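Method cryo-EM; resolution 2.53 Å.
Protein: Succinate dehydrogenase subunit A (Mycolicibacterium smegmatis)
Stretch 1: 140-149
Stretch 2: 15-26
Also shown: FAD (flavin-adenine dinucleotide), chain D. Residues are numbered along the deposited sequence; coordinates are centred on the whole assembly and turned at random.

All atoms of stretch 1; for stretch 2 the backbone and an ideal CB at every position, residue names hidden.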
# COMPACT_ATOMS: atom_id res chain seq x y z
N ILE A 140 2.66 -3.87 9.48
CA ILE A 140 3.87 -4.42 10.09
C ILE A 140 5.11 -3.79 9.48
O ILE A 140 6.02 -3.33 10.19
CB ILE A 140 3.89 -5.95 9.95
CG1 ILE A 140 2.84 -6.59 10.85
CG2 ILE A 140 5.27 -6.50 10.28
CD1 ILE A 140 2.50 -7.99 10.45
N ILE A 141 5.18 -3.75 8.15
CA ILE A 141 6.38 -3.26 7.49
C ILE A 141 6.54 -1.76 7.69
O ILE A 141 7.66 -1.26 7.88
CB ILE A 141 6.40 -3.68 6.01
CG1 ILE A 141 7.80 -3.51 5.42
CG2 ILE A 141 5.37 -2.90 5.21
CD1 ILE A 141 8.00 -4.25 4.12
N ARG A 142 5.43 -1.01 7.67
CA ARG A 142 5.50 0.42 7.95
C ARG A 142 6.01 0.67 9.36
O ARG A 142 6.86 1.54 9.57
CB ARG A 142 4.12 1.06 7.79
CG ARG A 142 3.79 1.55 6.41
CD ARG A 142 4.67 2.69 5.94
NE ARG A 142 4.48 2.87 4.51
CZ ARG A 142 5.07 2.12 3.59
NH1 ARG A 142 5.91 1.16 3.95
NH2 ARG A 142 4.84 2.33 2.31
N THR A 143 5.50 -0.08 10.33
CA THR A 143 5.92 0.10 11.71
C THR A 143 7.40 -0.19 11.87
O THR A 143 8.12 0.57 12.53
CB THR A 143 5.09 -0.80 12.62
OG1 THR A 143 3.70 -0.66 12.29
CG2 THR A 143 5.27 -0.41 14.06
N LEU A 144 7.88 -1.27 11.26
CA LEU A 144 9.30 -1.60 11.38
C LEU A 144 10.18 -0.55 10.71
O LEU A 144 11.21 -0.15 11.28
CB LEU A 144 9.56 -2.99 10.79
CG LEU A 144 8.95 -4.15 11.57
CD1 LEU A 144 9.09 -5.44 10.80
CD2 LEU A 144 9.59 -4.27 12.94
N GLN A 145 9.80 -0.09 9.52
CA GLN A 145 10.59 0.93 8.83
C GLN A 145 10.63 2.23 9.61
O GLN A 145 11.69 2.87 9.73
CB GLN A 145 10.01 1.14 7.43
CG GLN A 145 10.36 2.45 6.77
CD GLN A 145 9.50 2.71 5.55
OE1 GLN A 145 8.52 2.02 5.32
NE2 GLN A 145 9.87 3.72 4.77
N GLN A 146 9.49 2.65 10.18
CA GLN A 146 9.47 3.87 10.96
C GLN A 146 10.23 3.71 12.27
O GLN A 146 10.81 4.68 12.77
CB GLN A 146 8.03 4.29 11.21
CG GLN A 146 7.34 4.82 9.97
CD GLN A 146 5.84 4.82 10.08
OE1 GLN A 146 5.28 4.30 11.05
NE2 GLN A 146 5.17 5.39 9.09
N LYS A 147 10.27 2.50 12.83
CA LYS A 147 11.10 2.26 14.01
C LYS A 147 12.58 2.38 13.66
O LYS A 147 13.36 2.92 14.45
CB LYS A 147 10.78 0.88 14.59
CG LYS A 147 11.65 0.48 15.76
CD LYS A 147 11.48 1.42 16.92
CE LYS A 147 12.31 0.97 18.11
NZ LYS A 147 12.30 1.97 19.20
N ILE A 148 12.97 1.90 12.48
CA ILE A 148 14.35 2.09 12.02
C ILE A 148 14.67 3.58 11.90
O ILE A 148 15.74 4.04 12.32
CB ILE A 148 14.58 1.37 10.68
CG1 ILE A 148 14.32 -0.13 10.82
CG2 ILE A 148 15.98 1.64 10.16
CD1 ILE A 148 15.47 -0.89 11.42
N VAL A 149 13.74 4.34 11.32
CA VAL A 149 13.97 5.78 11.15
C VAL A 149 14.08 6.47 12.50
O VAL A 149 14.91 7.37 12.70
CB VAL A 149 12.86 6.39 10.27
CG1 VAL A 149 12.93 7.91 10.32
CG2 VAL A 149 13.00 5.91 8.85
N UNK A 15 18.03 -7.88 3.04
CA UNK A 15 16.60 -7.88 2.85
C UNK A 15 15.86 -7.14 3.94
O UNK A 15 16.15 -7.31 5.12
CB UNK A 15 16.09 -9.32 2.77
N UNK A 16 14.90 -6.30 3.55
CA UNK A 16 14.13 -5.51 4.50
C UNK A 16 12.67 -5.89 4.37
O UNK A 16 11.88 -5.20 3.72
CB UNK A 16 14.33 -4.01 4.27
N UNK A 17 12.30 -6.98 5.03
CA UNK A 17 10.92 -7.36 5.22
C UNK A 17 10.67 -7.40 6.71
O UNK A 17 11.42 -6.78 7.47
CB UNK A 17 10.60 -8.70 4.56
N UNK A 18 9.66 -8.13 7.16
CA UNK A 18 9.44 -8.25 8.59
C UNK A 18 10.64 -8.86 9.29
O UNK A 18 11.15 -8.30 10.27
CB UNK A 18 8.19 -9.09 8.87
N UNK A 19 11.13 -9.99 8.78
CA UNK A 19 12.24 -10.68 9.42
C UNK A 19 13.50 -9.83 9.41
O UNK A 19 14.17 -9.67 10.44
CB UNK A 19 12.50 -12.02 8.73
N UNK A 20 13.83 -9.26 8.25
CA UNK A 20 15.05 -8.47 8.15
C UNK A 20 15.02 -7.23 9.01
O UNK A 20 16.00 -6.92 9.69
CB UNK A 20 15.30 -8.07 6.69
N UNK A 21 13.91 -6.50 9.00
CA UNK A 21 13.83 -5.28 9.79
C UNK A 21 13.84 -5.59 11.28
O UNK A 21 14.47 -4.86 12.07
CB UNK A 21 12.57 -4.49 9.42
N UNK A 22 13.15 -6.65 11.71
CA UNK A 22 13.19 -7.03 13.11
C UNK A 22 14.60 -7.42 13.54
O UNK A 22 15.05 -7.06 14.63
CB UNK A 22 12.22 -8.18 13.37
N UNK A 23 15.32 -8.14 12.67
CA UNK A 23 16.70 -8.49 12.96
C UNK A 23 17.58 -7.25 13.08
O UNK A 23 18.46 -7.18 13.94
CB UNK A 23 17.25 -9.42 11.87
N UNK A 24 17.37 -6.27 12.20
CA UNK A 24 18.15 -5.04 12.25
C UNK A 24 17.91 -4.31 13.56
O UNK A 24 18.85 -3.83 14.22
CB UNK A 24 17.81 -4.13 11.07
N UNK A 25 16.64 -4.21 13.97
CA UNK A 25 16.31 -3.54 15.23
C UNK A 25 16.98 -4.25 16.40
O UNK A 25 17.58 -3.62 17.27
CB UNK A 25 14.79 -3.49 15.44
N UNK A 26 16.91 -5.59 16.42
CA UNK A 26 17.51 -6.34 17.52
C UNK A 26 19.03 -6.17 17.56
O UNK A 26 19.61 -5.97 18.63
CB UNK A 26 17.15 -7.82 17.40
PA FAD D . 10.04 -10.31 2.31
O1A FAD D . 9.73 -9.15 3.18
O2A FAD D . 9.00 -10.83 1.40
O5B FAD D . 11.27 -9.87 1.38
C5B FAD D . 12.61 -10.24 1.63
C4B FAD D . 13.53 -9.06 1.37
O4B FAD D . 14.79 -9.51 0.90
C3B FAD D . 13.02 -8.11 0.31
O3B FAD D . 13.24 -6.79 0.80
C2B FAD D . 13.93 -8.33 -0.87
O2B FAD D . 14.10 -7.17 -1.66
C1B FAD D . 15.22 -8.71 -0.19
N9A FAD D . 16.09 -9.48 -1.09
C8A FAD D . 15.79 -10.62 -1.71
N7A FAD D . 16.83 -11.05 -2.45
C5A FAD D . 17.81 -10.16 -2.32
C6A FAD D . 19.18 -9.99 -2.83
N6A FAD D . 19.73 -10.89 -3.66
N1A FAD D . 19.87 -8.91 -2.44
C2A FAD D . 19.36 -8.01 -1.61
N3A FAD D . 18.13 -8.09 -1.11
C4A FAD D . 17.32 -9.12 -1.42
N1 FAD D . 1.37 -14.74 5.39
C2 FAD D . 0.48 -14.65 6.39
O2 FAD D . 0.80 -15.08 7.50
N3 FAD D . -0.73 -14.11 6.25
C4 FAD D . -1.15 -13.63 5.09
O4 FAD D . -2.28 -13.13 4.98
C4X FAD D . -0.25 -13.68 3.93
N5 FAD D . -0.61 -13.21 2.73
C5X FAD D . 0.24 -13.27 1.69
C6 FAD D . -0.14 -12.78 0.46
C7 FAD D . 0.72 -12.84 -0.61
C7M FAD D . 0.32 -12.31 -1.96
C8 FAD D . 2.06 -13.44 -0.44
C8M FAD D . 3.01 -13.51 -1.61
C9 FAD D . 2.46 -13.93 0.79
C9A FAD D . 1.59 -13.87 1.86
N10 FAD D . 1.99 -14.37 3.10
C10 FAD D . 1.08 -14.28 4.16
C1' FAD D . 3.31 -14.95 3.29
C2' FAD D . 4.20 -13.95 4.03
O2' FAD D . 3.90 -12.62 3.60
C3' FAD D . 5.67 -14.18 3.76
O3' FAD D . 6.05 -15.44 4.30
C4' FAD D . 6.51 -13.09 4.42
O4' FAD D . 6.16 -11.82 3.88
C5' FAD D . 8.00 -13.30 4.20
O5' FAD D . 8.66 -12.14 4.68
P FAD D . 10.24 -11.97 4.66
O1P FAD D . 10.58 -10.84 5.56
O2P FAD D . 10.88 -13.29 4.90
O3P FAD D . 10.60 -11.56 3.14

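Position 15 has phi/psi 132/135, and positive phi by itself favours glycine. An ideal CB there would also lie 2.3 Å from FAD O4B, a clash. The residue is G15.

At position 16 the CA-to-CB bond points sideways and the ideal CB has nothing of stretch 1 within 5.5 Å, so several side chains are conceivable. It is A16, whose N donates a hydrogen bond to FAD O3B (3.2 Å), while A16 O lies 4.0 Å from I141 CD1.

Position 17 directs its ideal CB away from stretch 1 and to 1.7 Å from FAD O1A, which no side chain could tolerate. G17 fits. It is the N-cap residue, and G17 O accepts the first helical bond from the N of position 21 (2.9 Å).

Position 18 is where the CA atoms come close: its CA is 6.0 Å from I141 CA. Its ideal CB would stand 4.2 Å from both I140 CG2 and L144 CD1, so glycine or alanine suits the spot. G18 leaves its backbone open, and L144 CD1 packs 3.6 Å from G18 O.

Position 19 points away from stretch 1, which sets no preference. A19 N makes a weak hydrogen bond to FAD O1P (3.4 Å). Position 20 is stricter, since an ideal CB would sit 1.9 Å from G15 O; it is G20.

Position 21 points toward stretch 1, with its ideal CB 3.6 Å from L144 CB. The hollow among I141, L144, Q145 and I148 is largely aliphatic and calls for leucine, isoleucine or methionine. L21 (m, t) enters as a knob, bringing CD1 to 3.6 Å from L144 CB. L144 reciprocates, sitting among G18, L21 and positions 22 and 25.

Position 22 points sideways, its ideal CB 4.7 Å from L144 CD2, so a long chain could graze that methyl and run on past it. R22 does so, with CD 4.2 Å from L144 CD2.

Position 23 is out of reach and unconstrained by stretch 1; it is A23.

Position 24 points toward stretch 1, with the ideal CB 4.0 Å from I148 CD1, favouring a compact apolar residue. V24 CG1 meets I148 CD1 at 3.6 Å.

Position 25 also points toward stretch 1, its ideal CB 4.8 Å from I148 CD1, leaving room for leucine, isoleucine or methionine. I25 CD1 reaches 3.7 Å from both L144 CD2 and K147 CG, and I25 CG1 lies 3.6 Å from I148 CD1.

Position 26 is out of reach of stretch 1, which sets no preference; E26 OE1 takes the long salt bridge from R22 NH2 (3.9 Å).

Stretch 2 (15-26) GAGGAGLRAVIE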
# COMPACT_ATOMS: atom_id res chain seq x y z
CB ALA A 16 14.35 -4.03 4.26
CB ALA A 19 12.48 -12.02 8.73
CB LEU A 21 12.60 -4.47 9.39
CG LEU A 21 12.67 -3.89 7.98
CD1 LEU A 21 11.53 -2.93 7.72
CD2 LEU A 21 14.01 -3.21 7.77
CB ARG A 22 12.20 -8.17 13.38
CG ARG A 22 11.84 -8.36 14.84
CD ARG A 22 11.48 -7.04 15.48
NE ARG A 22 11.35 -7.14 16.93
CZ ARG A 22 12.34 -6.95 17.79
NH1 ARG A 22 12.12 -7.06 19.09
NH2 ARG A 22 13.55 -6.64 17.35
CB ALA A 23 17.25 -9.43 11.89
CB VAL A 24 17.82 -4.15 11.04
CG1 VAL A 24 18.50 -2.80 11.18
CG2 VAL A 24 18.24 -4.83 9.77
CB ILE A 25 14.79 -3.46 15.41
CG1 ILE A 25 14.17 -2.59 14.32
CG2 ILE A 25 14.44 -2.91 16.78
CD1 ILE A 25 12.68 -2.74 14.19
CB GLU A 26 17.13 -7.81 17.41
CG GLU A 26 17.76 -8.70 18.45
CD GLU A 26 17.17 -8.51 19.83
OE1 GLU A 26 16.15 -7.79 19.95
OE2 GLU A 26 17.72 -9.08 20.80
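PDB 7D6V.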